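Local structure of terminal uridylyltransferase 1 (Trypanosoma brucei, 5HZD) at residues F201-P206 against L265-Q270; R209-L214 against A259-S264; L304-C309 against G351-V356. The protein adds uridines from UTP, with a magnesium or manganese ion, to the 3' ends of guide RNAs, ribosomal RNAs and some mRNAs, and takes part in mitochondrial RNA editing. All coordinates share one frame; numbering follows the deposited sequence.

Interaction 1 of 3, residues F201-P206 against L265-Q270; sequences FILNGP and LRTKVQ
F201 and V269 sit opposite each other where strand 198-203 meets strand 267-271, the edge strand of a four-stranded antiparallel sheet. With helices 209-223 and 247-254 this sheet makes a beta-alpha-beta-beta-alpha-beta fold of the ferredoxin-like kind, lying in the chain between two strands of the catalytic palm sheet. F201 and V269 form a non-hydrogen-bonded pair, as do L203 and T267, and all four side chains rise on one face, where L215 and V219 of helix 209-223 cover F201. The two members of the first pair run side by side. V269 CG2, anti to its backbone N, is laid over one face of the phenyl ring in a CH-pi contact, 3.8 Å from the ring centroid, while T267 CB stands at the ring edge, 4.3 Å from F201 CD2. L203 and T267 repeat the pattern without a ring: L203 CG packs on T267 CG2 at 3.7 Å. Beyond them L203 and L265 approach at a slant, their CD2 methyls meeting at 4.1 Å. Between the F201-V269 and L203-T267 pairs, I202 and K268 exchange two backbone hydrogen bonds, I202 N to K268 O being 2.8 Å; their side chains leave from the other face and diverge.

Past the strand end, N204 prolongs the hydrogen bonding without a further bridge. Its backbone N donates to R266 O, and its side chain turns back beside that of R266. With chi1 at 69°, CG lies between the backbone N and the carbonyl carbon, and OD1 accepts from R266 N at 2.9 Å. That bond is straight at the hydrogen (163°), but the donor stands well above the amide plane. L265 CD1 fills the corner next to it, 3.4 Å from both N204 OD1 and G205 O; the latter is a buried carbonyl oxygen without a polar partner.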
loop_
_atom_site.group_PDB
_atom_site.type_symbol
_atom_site.label_atom_id
_atom_site.label_comp_id
_atom_site.label_asym_id
_atom_site.label_seq_id
_atom_site.Cartn_x
_atom_site.Cartn_y
_atom_site.Cartn_z
ATOM N N PHE A 201 -35.249 -1.464 -6.964
ATOM C CA PHE A 201 -35.298 -1.424 -8.412
ATOM C C PHE A 201 -36.365 -0.423 -8.847
ATOM O O PHE A 201 -37.527 -0.580 -8.485
ATOM C CB PHE A 201 -35.669 -2.806 -8.937
ATOM C CG PHE A 201 -34.644 -3.863 -8.642
ATOM C CD1 PHE A 201 -34.657 -4.550 -7.428
ATOM C CD2 PHE A 201 -33.684 -4.199 -9.598
ATOM C CE1 PHE A 201 -33.703 -5.524 -7.167
ATOM C CE2 PHE A 201 -32.744 -5.182 -9.347
ATOM C CZ PHE A 201 -32.746 -5.846 -8.127
ATOM N N ILE A 202 -36.002 0.587 -9.649
ATOM C CA ILE A 202 -36.998 1.475 -10.240
ATOM C C ILE A 202 -37.247 1.023 -11.670
ATOM O O ILE A 202 -36.292 0.892 -12.444
ATOM C CB ILE A 202 -36.499 2.937 -10.279
ATOM C CG1 ILE A 202 -36.150 3.401 -8.863
ATOM C CG2 ILE A 202 -37.511 3.843 -10.940
ATOM C CD1 ILE A 202 -37.230 3.180 -7.898
ATOM N N LEU A 203 -38.504 0.781 -12.004
ATOM C CA LEU A 203 -38.861 0.320 -13.343
ATOM C C LEU A 203 -39.357 1.473 -14.184
ATOM O O LEU A 203 -39.928 2.437 -13.658
ATOM C CB LEU A 203 -39.966 -0.750 -13.262
ATOM C CG LEU A 203 -39.547 -2.137 -12.759
ATOM C CD1 LEU A 203 -39.160 -2.143 -11.267
ATOM C CD2 LEU A 203 -40.677 -3.119 -13.036
ATOM N N ASN A 204 -39.197 1.367 -15.503
ATOM C CA ASN A 204 -39.661 2.432 -16.390
ATOM C C ASN A 204 -41.150 2.402 -16.755
ATOM O O ASN A 204 -41.628 3.196 -17.571
ATOM C CB ASN A 204 -38.767 2.507 -17.645
ATOM C CG ASN A 204 -38.953 1.315 -18.540
ATOM O OD1 ASN A 204 -39.546 0.316 -18.128
ATOM N ND2 ASN A 204 -38.455 1.399 -19.766
ATOM N N GLY A 205 -41.900 1.480 -16.151
ATOM C CA GLY A 205 -43.331 1.405 -16.331
ATOM C C GLY A 205 -43.828 0.402 -15.314
ATOM O O GLY A 205 -43.033 -0.150 -14.571
ATOM N N PRO A 206 -45.134 0.178 -15.276
ATOM C CA PRO A 206 -45.710 -0.764 -14.310
ATOM C C PRO A 206 -45.453 -2.211 -14.740
ATOM O O PRO A 206 -45.554 -2.525 -15.934
ATOM C CB PRO A 206 -47.205 -0.435 -14.363
ATOM C CG PRO A 206 -47.419 0.164 -15.709
ATOM C CD PRO A 206 -46.156 0.904 -16.038
ATOM N N LEU A 265 -39.882 -3.076 -20.903
ATOM C CA LEU A 265 -39.819 -2.811 -19.469
ATOM C C LEU A 265 -38.403 -3.015 -18.963
ATOM O O LEU A 265 -37.799 -4.074 -19.163
ATOM C CB LEU A 265 -40.800 -3.717 -18.733
ATOM C CG LEU A 265 -40.972 -3.477 -17.227
ATOM C CD1 LEU A 265 -41.630 -2.106 -17.002
ATOM C CD2 LEU A 265 -41.881 -4.563 -16.702
ATOM N N ARG A 266 -37.864 -2.009 -18.282
ATOM C CA ARG A 266 -36.464 -2.022 -17.876
ATOM C C ARG A 266 -36.369 -1.595 -16.423
ATOM O O ARG A 266 -37.292 -0.940 -15.915
ATOM C CB ARG A 266 -35.649 -1.025 -18.709
ATOM C CG ARG A 266 -35.700 -1.299 -20.194
ATOM C CD ARG A 266 -34.777 -2.450 -20.581
ATOM N NE ARG A 266 -34.877 -2.678 -22.023
ATOM C CZ ARG A 266 -35.690 -3.566 -22.585
ATOM N NH1 ARG A 266 -36.465 -4.347 -21.830
ATOM N NH2 ARG A 266 -35.725 -3.682 -23.905
ATOM N N THR A 267 -35.267 -1.951 -15.790
ATOM C CA THR A 267 -34.998 -1.587 -14.396
ATOM C C THR A 267 -33.698 -0.837 -14.226
ATOM O O THR A 267 -32.762 -0.982 -15.021
ATOM C CB THR A 267 -34.912 -2.824 -13.465
ATOM O OG1 THR A 267 -33.821 -3.671 -13.867
ATOM C CG2 THR A 267 -36.187 -3.623 -13.488
ATOM N N LYS A 268 -33.636 -0.018 -13.179
ATOM C CA LYS A 268 -32.366 0.507 -12.687
ATOM C C LYS A 268 -32.340 0.171 -11.207
ATOM O O LYS A 268 -33.410 0.049 -10.592
ATOM C CB LYS A 268 -32.324 2.017 -12.851
ATOM C CG LYS A 268 -32.364 2.495 -14.300
ATOM C CD LYS A 268 -32.305 4.026 -14.358
ATOM C CE LYS A 268 -31.515 4.501 -15.573
ATOM N NZ LYS A 268 -32.069 3.933 -16.825
ATOM N N VAL A 269 -31.150 0.002 -10.645
ATOM C CA VAL A 269 -31.052 -0.458 -9.251
ATOM C C VAL A 269 -29.975 0.311 -8.508
ATOM O O VAL A 269 -28.933 0.674 -9.073
ATOM C CB VAL A 269 -30.780 -1.979 -9.192
ATOM C CG1 VAL A 269 -29.413 -2.286 -9.791
ATOM C CG2 VAL A 269 -30.835 -2.509 -7.740
ATOM N N GLN A 270 -30.224 0.581 -7.231
ATOM C CA GLN A 270 -29.166 1.128 -6.391
ATOM C C GLN A 270 -29.486 0.812 -4.939
ATOM O O GLN A 270 -30.562 0.306 -4.650
ATOM C CB GLN A 270 -29.027 2.628 -6.617
ATOM C CG GLN A 270 -30.210 3.462 -6.236
ATOM C CD GLN A 270 -29.969 4.912 -6.615
ATOM O OE1 GLN A 270 -29.460 5.191 -7.704
ATOM N NE2 GLN A 270 -30.296 5.837 -5.712
#

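Interaction 2 of 3, residues R209-L214 against A259-S264; sequences REDRLL and ALASAS
D211, in the first turn of helix 209-223, reaches across to A261 and S262 in the loop that precedes strand 267-271, and shows how a single carboxylate can fasten a loop to a helix. From CB the side chain turns with chi1 at -73°, which sets CG anti to the carbonyl carbon and brings it to 3.4 Å from S262 OG. Beyond CG the two oxygens divide the work. OD1 accepts from two consecutive amides: S262 N, 3.0 Å away, gives a straight bond (165°) on the syn lone pair, whereas the bond from A261 N at 2.9 Å is bent and weak. OD2 also offers its syn lone pair, here to the S262 hydroxyl in a short bond of 2.5 Å, and in addition takes a bond from T208 N at the head of the helix. So many donors around a buried carboxylate would be expected to stabilise its negative charge.

Apolar contacts flank this grip. L214, one turn on, touches L260 CD2 with CB at 4.0 Å and A261 CB with CD1 at 3.9 Å. At the A259 end of the loop, a water accepts from A259 N and donates to L214 O. Such a helix-start aspartate, bound to backbone amides and a serine hydroxyl, ties the first helix of this ferredoxin-like domain to the loop between its second helix and its last strand.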
loop_
_atom_site.group_PDB
_atom_site.type_symbol
_atom_site.label_atom_id
_atom_site.label_comp_id
_atom_site.label_asym_id
_atom_site.label_seq_id
_atom_site.Cartn_x
_atom_site.Cartn_y
_atom_site.Cartn_z
ATOM N N ARG A 209 -48.136 -8.939 -13.183
ATOM C CA ARG A 209 -47.883 -9.960 -12.177
ATOM C C ARG A 209 -46.769 -10.913 -12.621
ATOM O O ARG A 209 -45.913 -11.291 -11.818
ATOM C CB ARG A 209 -49.186 -10.714 -11.866
ATOM C CG ARG A 209 -49.002 -12.060 -11.165
ATOM C CD ARG A 209 -48.612 -11.938 -9.706
ATOM N NE ARG A 209 -48.656 -13.251 -9.061
ATOM C CZ ARG A 209 -48.381 -13.466 -7.779
ATOM N NH1 ARG A 209 -48.036 -12.451 -7.000
ATOM N NH2 ARG A 209 -48.449 -14.693 -7.276
ATOM N N GLU A 210 -46.758 -11.272 -13.901
ATOM C CA GLU A 210 -45.736 -12.158 -14.423
ATOM C C GLU A 210 -44.390 -11.455 -14.333
ATOM O O GLU A 210 -43.391 -12.068 -13.957
ATOM C CB GLU A 210 -46.014 -12.551 -15.870
ATOM C CG GLU A 210 -44.927 -13.412 -16.470
ATOM C CD GLU A 210 -45.199 -13.838 -17.897
ATOM O OE1 GLU A 210 -45.846 -13.080 -18.664
ATOM O OE2 GLU A 210 -44.751 -14.948 -18.257
ATOM N N ASP A 211 -44.366 -10.163 -14.663
ATOM C CA ASP A 211 -43.111 -9.385 -14.589
ATOM C C ASP A 211 -42.565 -9.355 -13.163
ATOM O O ASP A 211 -41.345 -9.494 -12.948
ATOM C CB ASP A 211 -43.319 -7.931 -15.013
ATOM C CG ASP A 211 -43.525 -7.756 -16.494
ATOM O OD1 ASP A 211 -42.811 -8.404 -17.302
ATOM O OD2 ASP A 211 -44.425 -6.961 -16.861
ATOM N N ARG A 212 -43.448 -9.138 -12.187
ATOM C CA ARG A 212 -43.030 -9.084 -10.776
ATOM C C ARG A 212 -42.388 -10.400 -10.354
ATOM O O ARG A 212 -41.359 -10.396 -9.665
ATOM C CB ARG A 212 -44.210 -8.741 -9.833
ATOM C CG ARG A 212 -44.757 -7.308 -9.990
ATOM C CD ARG A 212 -45.752 -6.869 -8.877
ATOM N NE ARG A 212 -46.961 -7.672 -8.807
ATOM C CZ ARG A 212 -48.076 -7.450 -9.517
ATOM N NH1 ARG A 212 -48.141 -6.442 -10.391
ATOM N NH2 ARG A 212 -49.130 -8.253 -9.368
ATOM N N LEU A 213 -42.974 -11.519 -10.766
ATOM C CA LEU A 213 -42.411 -12.827 -10.420
ATOM C C LEU A 213 -41.066 -13.060 -11.088
ATOM O O LEU A 213 -40.172 -13.688 -10.503
ATOM C CB LEU A 213 -43.384 -13.965 -10.755
ATOM C CG LEU A 213 -44.643 -14.010 -9.885
ATOM C CD1 LEU A 213 -45.595 -15.058 -10.435
ATOM C CD2 LEU A 213 -44.290 -14.326 -8.449
ATOM N N LEU A 214 -40.896 -12.526 -12.291
ATOM C CA LEU A 214 -39.632 -12.675 -12.997
ATOM C C LEU A 214 -38.544 -11.867 -12.317
ATOM O O LEU A 214 -37.417 -12.348 -12.162
ATOM C CB LEU A 214 -39.777 -12.291 -14.488
ATOM C CG LEU A 214 -40.513 -13.339 -15.328
ATOM C CD1 LEU A 214 -40.883 -12.817 -16.737
ATOM C CD2 LEU A 214 -39.668 -14.591 -15.432
ATOM N N ALA A 259 -34.864 -10.424 -16.763
ATOM C CA ALA A 259 -35.406 -10.634 -18.092
ATOM C C ALA A 259 -36.907 -10.610 -17.942
ATOM O O ALA A 259 -37.543 -11.648 -17.734
ATOM C CB ALA A 259 -34.963 -11.974 -18.668
ATOM N N LEU A 260 -37.482 -9.421 -18.035
ATOM C CA LEU A 260 -38.893 -9.288 -17.778
ATOM C C LEU A 260 -39.638 -9.611 -19.061
ATOM O O LEU A 260 -39.067 -9.589 -20.156
ATOM C CB LEU A 260 -39.204 -7.884 -17.256
ATOM C CG LEU A 260 -38.359 -7.516 -16.025
ATOM C CD1 LEU A 260 -38.784 -6.152 -15.515
ATOM C CD2 LEU A 260 -38.410 -8.556 -14.913
ATOM N N ALA A 261 -40.909 -9.937 -18.913
ATOM C CA ALA A 261 -41.738 -10.354 -20.050
ATOM C C ALA A 261 -42.201 -9.161 -20.901
ATOM O O ALA A 261 -42.109 -9.221 -22.132
ATOM C CB ALA A 261 -42.918 -11.162 -19.559
ATOM N N SER A 262 -42.680 -8.090 -20.250
ATOM C CA SER A 262 -43.291 -6.952 -20.962
ATOM C C SER A 262 -42.266 -6.255 -21.821
ATOM O O SER A 262 -41.194 -5.895 -21.360
ATOM C CB SER A 262 -43.900 -5.924 -19.987
ATOM O OG SER A 262 -45.004 -6.472 -19.293
ATOM N N ALA A 263 -42.615 -6.069 -23.084
ATOM C CA ALA A 263 -41.689 -5.447 -24.005
ATOM C C ALA A 263 -41.276 -4.067 -23.516
ATOM O O ALA A 263 -42.135 -3.243 -23.157
ATOM C CB ALA A 263 -42.330 -5.344 -25.362
ATOM N N SER A 264 -39.969 -3.832 -23.557
ATOM C CA SER A 264 -39.317 -2.568 -23.206
ATOM C C SER A 264 -39.404 -2.171 -21.749
ATOM O O SER A 264 -39.036 -1.056 -21.393
ATOM C CB SER A 264 -39.808 -1.422 -24.073
ATOM O OG SER A 264 -39.532 -1.666 -25.446
HETATM O O HOH W 1 -35.981 -11.970 -14.898
#

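Interaction 3 of 3, residues L304-C309 against G351-V356; sequences LLSHPC and GYVPYV
H307 and Y352 make the aromatic contact between two loops that join helices. Their rings form an offset edge-to-face pair: the edge of Y352 is turned toward the face of H307, with planes at 80° and centroids 5.9 Å apart. H307 CG lies anti to the backbone N (chi1 -170°), and CD2, at the ring edge, comes within 3.3 Å of Y352 O.

Apolar and van der Waals contacts centre on V353. Its CG1 rests against H307 CB at 3.8 Å, and S306 OG presses close on the isopropyl group, 3.2 Å from V353 CB.

Polar bridging is left to water. One molecule donates to both S306 OG and P354 O, another to S306 O and Y352 O; S306 OG is also hydrogen-bonded to Y303 O in the preceding helix. Within its own loop, H307 ND1 accepts from C309 N at 2.9 Å, in the ring plane, and so helps to hold the imidazole against rotation.

Both loops carry a helix-end motif: H307 supplies a capping bond ahead of helix 310-324, and G351, with its positive phi, follows helix 336-349 in a Schellman motif.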
loop_
_atom_site.group_PDB
_atom_site.type_symbol
_atom_site.label_atom_id
_atom_site.label_comp_id
_atom_site.label_asym_id
_atom_site.label_seq_id
_atom_site.Cartn_x
_atom_site.Cartn_y
_atom_site.Cartn_z
ATOM N N LEU A 304 7.860 -8.953 7.379
ATOM C CA LEU A 304 7.447 -8.118 8.511
ATOM C C LEU A 304 6.777 -8.914 9.624
ATOM O O LEU A 304 6.740 -8.469 10.776
ATOM C CB LEU A 304 6.537 -6.998 8.011
ATOM C CG LEU A 304 7.225 -6.003 7.069
ATOM C CD1 LEU A 304 6.242 -4.934 6.707
ATOM C CD2 LEU A 304 8.461 -5.354 7.733
ATOM N N LEU A 305 6.283 -10.102 9.318
ATOM C CA LEU A 305 5.754 -10.964 10.377
ATOM C C LEU A 305 6.836 -11.739 11.133
ATOM O O LEU A 305 6.554 -12.423 12.128
ATOM C CB LEU A 305 4.724 -11.949 9.810
ATOM C CG LEU A 305 3.371 -11.373 9.430
ATOM C CD1 LEU A 305 2.543 -12.516 8.848
ATOM C CD2 LEU A 305 2.664 -10.735 10.650
ATOM N N SER A 306 8.081 -11.655 10.671
ATOM C CA SER A 306 9.114 -12.523 11.213
ATOM C C SER A 306 9.879 -11.979 12.430
ATOM O O SER A 306 10.769 -12.656 12.948
ATOM C CB SER A 306 10.078 -12.991 10.098
ATOM O OG SER A 306 10.901 -11.935 9.660
ATOM N N HIS A 307 9.519 -10.780 12.890
ATOM C CA HIS A 307 9.977 -10.263 14.183
ATOM C C HIS A 307 8.807 -9.439 14.736
ATOM O O HIS A 307 8.179 -8.700 13.978
ATOM C CB HIS A 307 11.186 -9.341 13.967
ATOM C CG HIS A 307 11.868 -8.950 15.234
ATOM N ND1 HIS A 307 11.305 -8.069 16.136
ATOM C CD2 HIS A 307 13.067 -9.310 15.757
ATOM C CE1 HIS A 307 12.114 -7.926 17.170
ATOM N NE2 HIS A 307 13.202 -8.654 16.955
ATOM N N PRO A 308 8.532 -9.529 16.049
ATOM C CA PRO A 308 7.380 -8.821 16.624
ATOM C C PRO A 308 7.508 -7.295 16.565
ATOM O O PRO A 308 6.481 -6.610 16.693
ATOM C CB PRO A 308 7.348 -9.304 18.078
ATOM C CG PRO A 308 8.721 -9.803 18.375
ATOM C CD PRO A 308 9.227 -10.360 17.048
ATOM N N CYS A 309 8.718 -6.766 16.380
ATOM C CA CYS A 309 8.872 -5.322 16.258
ATOM C C CYS A 309 8.979 -4.855 14.811
ATOM O O CYS A 309 9.112 -3.635 14.523
ATOM C CB CYS A 309 10.103 -4.855 17.042
ATOM S SG CYS A 309 9.936 -5.244 18.759
ATOM N N GLY A 351 20.616 -9.223 11.457
ATOM C CA GLY A 351 20.222 -10.530 11.980
ATOM C C GLY A 351 18.943 -10.561 12.783
ATOM O O GLY A 351 18.668 -11.538 13.459
ATOM N N TYR A 352 18.156 -9.494 12.728
ATOM C CA TYR A 352 16.842 -9.477 13.375
ATOM C C TYR A 352 15.786 -10.361 12.711
ATOM O O TYR A 352 14.851 -10.830 13.386
ATOM C CB TYR A 352 16.288 -8.048 13.470
ATOM C CG TYR A 352 17.024 -7.146 14.402
ATOM C CD1 TYR A 352 16.875 -7.275 15.779
ATOM C CD2 TYR A 352 17.887 -6.169 13.910
ATOM C CE1 TYR A 352 17.547 -6.433 16.648
ATOM C CE2 TYR A 352 18.552 -5.312 14.769
ATOM C CZ TYR A 352 18.376 -5.456 16.130
ATOM O OH TYR A 352 19.043 -4.618 16.986
ATOM N N VAL A 353 15.865 -10.535 11.388
ATOM C CA VAL A 353 14.929 -11.423 10.682
ATOM C C VAL A 353 15.746 -12.305 9.734
ATOM O O VAL A 353 16.795 -11.882 9.242
ATOM C CB VAL A 353 13.857 -10.684 9.834
ATOM C CG1 VAL A 353 12.989 -9.717 10.699
ATOM C CG2 VAL A 353 14.484 -9.930 8.686
ATOM N N PRO A 354 15.239 -13.508 9.436
ATOM C CA PRO A 354 15.894 -14.374 8.450
ATOM C C PRO A 354 15.798 -13.795 7.041
ATOM O O PRO A 354 14.858 -13.088 6.678
ATOM C CB PRO A 354 15.077 -15.678 8.530
ATOM C CG PRO A 354 14.473 -15.671 9.894
ATOM C CD PRO A 354 14.129 -14.203 10.116
ATOM N N TYR A 355 16.798 -14.104 6.220
ATOM C CA TYR A 355 16.724 -13.721 4.811
ATOM C C TYR A 355 15.606 -14.462 4.068
ATOM O O TYR A 355 15.385 -15.662 4.298
ATOM C CB TYR A 355 18.092 -13.996 4.141
ATOM C CG TYR A 355 18.062 -13.710 2.665
ATOM C CD1 TYR A 355 18.057 -12.392 2.206
ATOM C CD2 TYR A 355 18.012 -14.749 1.728
ATOM C CE1 TYR A 355 17.978 -12.116 0.851
ATOM C CE2 TYR A 355 17.947 -14.468 0.352
ATOM C CZ TYR A 355 17.930 -13.151 -0.055
ATOM O OH TYR A 355 17.865 -12.897 -1.401
ATOM N N VAL A 356 14.897 -13.753 3.191
ATOM C CA VAL A 356 13.936 -14.380 2.281
ATOM C C VAL A 356 14.279 -13.973 0.848
ATOM O O VAL A 356 14.321 -12.770 0.532
ATOM C CB VAL A 356 12.504 -13.893 2.553
ATOM C CG1 VAL A 356 11.518 -14.550 1.565
ATOM C CG2 VAL A 356 12.086 -14.175 3.980
HETATM O O HOH W 2 12.035 -13.158 7.364
HETATM O O HOH W 3 13.478 -12.693 14.364
#

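Overall arrangement
Interactions 1 and 2 belong to one ferredoxin-like domain, far from the centre of the chain; interaction 3 lies on the opposite side of that centre, its midpoint 56 Å from that of interaction 1, among the helices that carry UTP-binding residues, though away from the site itself. Interaction 1 is partly buried and rests on a backbone ladder with apolar side chains on one face, F201 and L265 among them touching helix 209-223. Interactions 2 and 3 are surface contacts, one of a loop with a helix, held mainly by a carboxylate, the other between two loops, held by rings and water. The first two share a border: N204 ND2 probably bonds to S264 O, and L265 packs on L260.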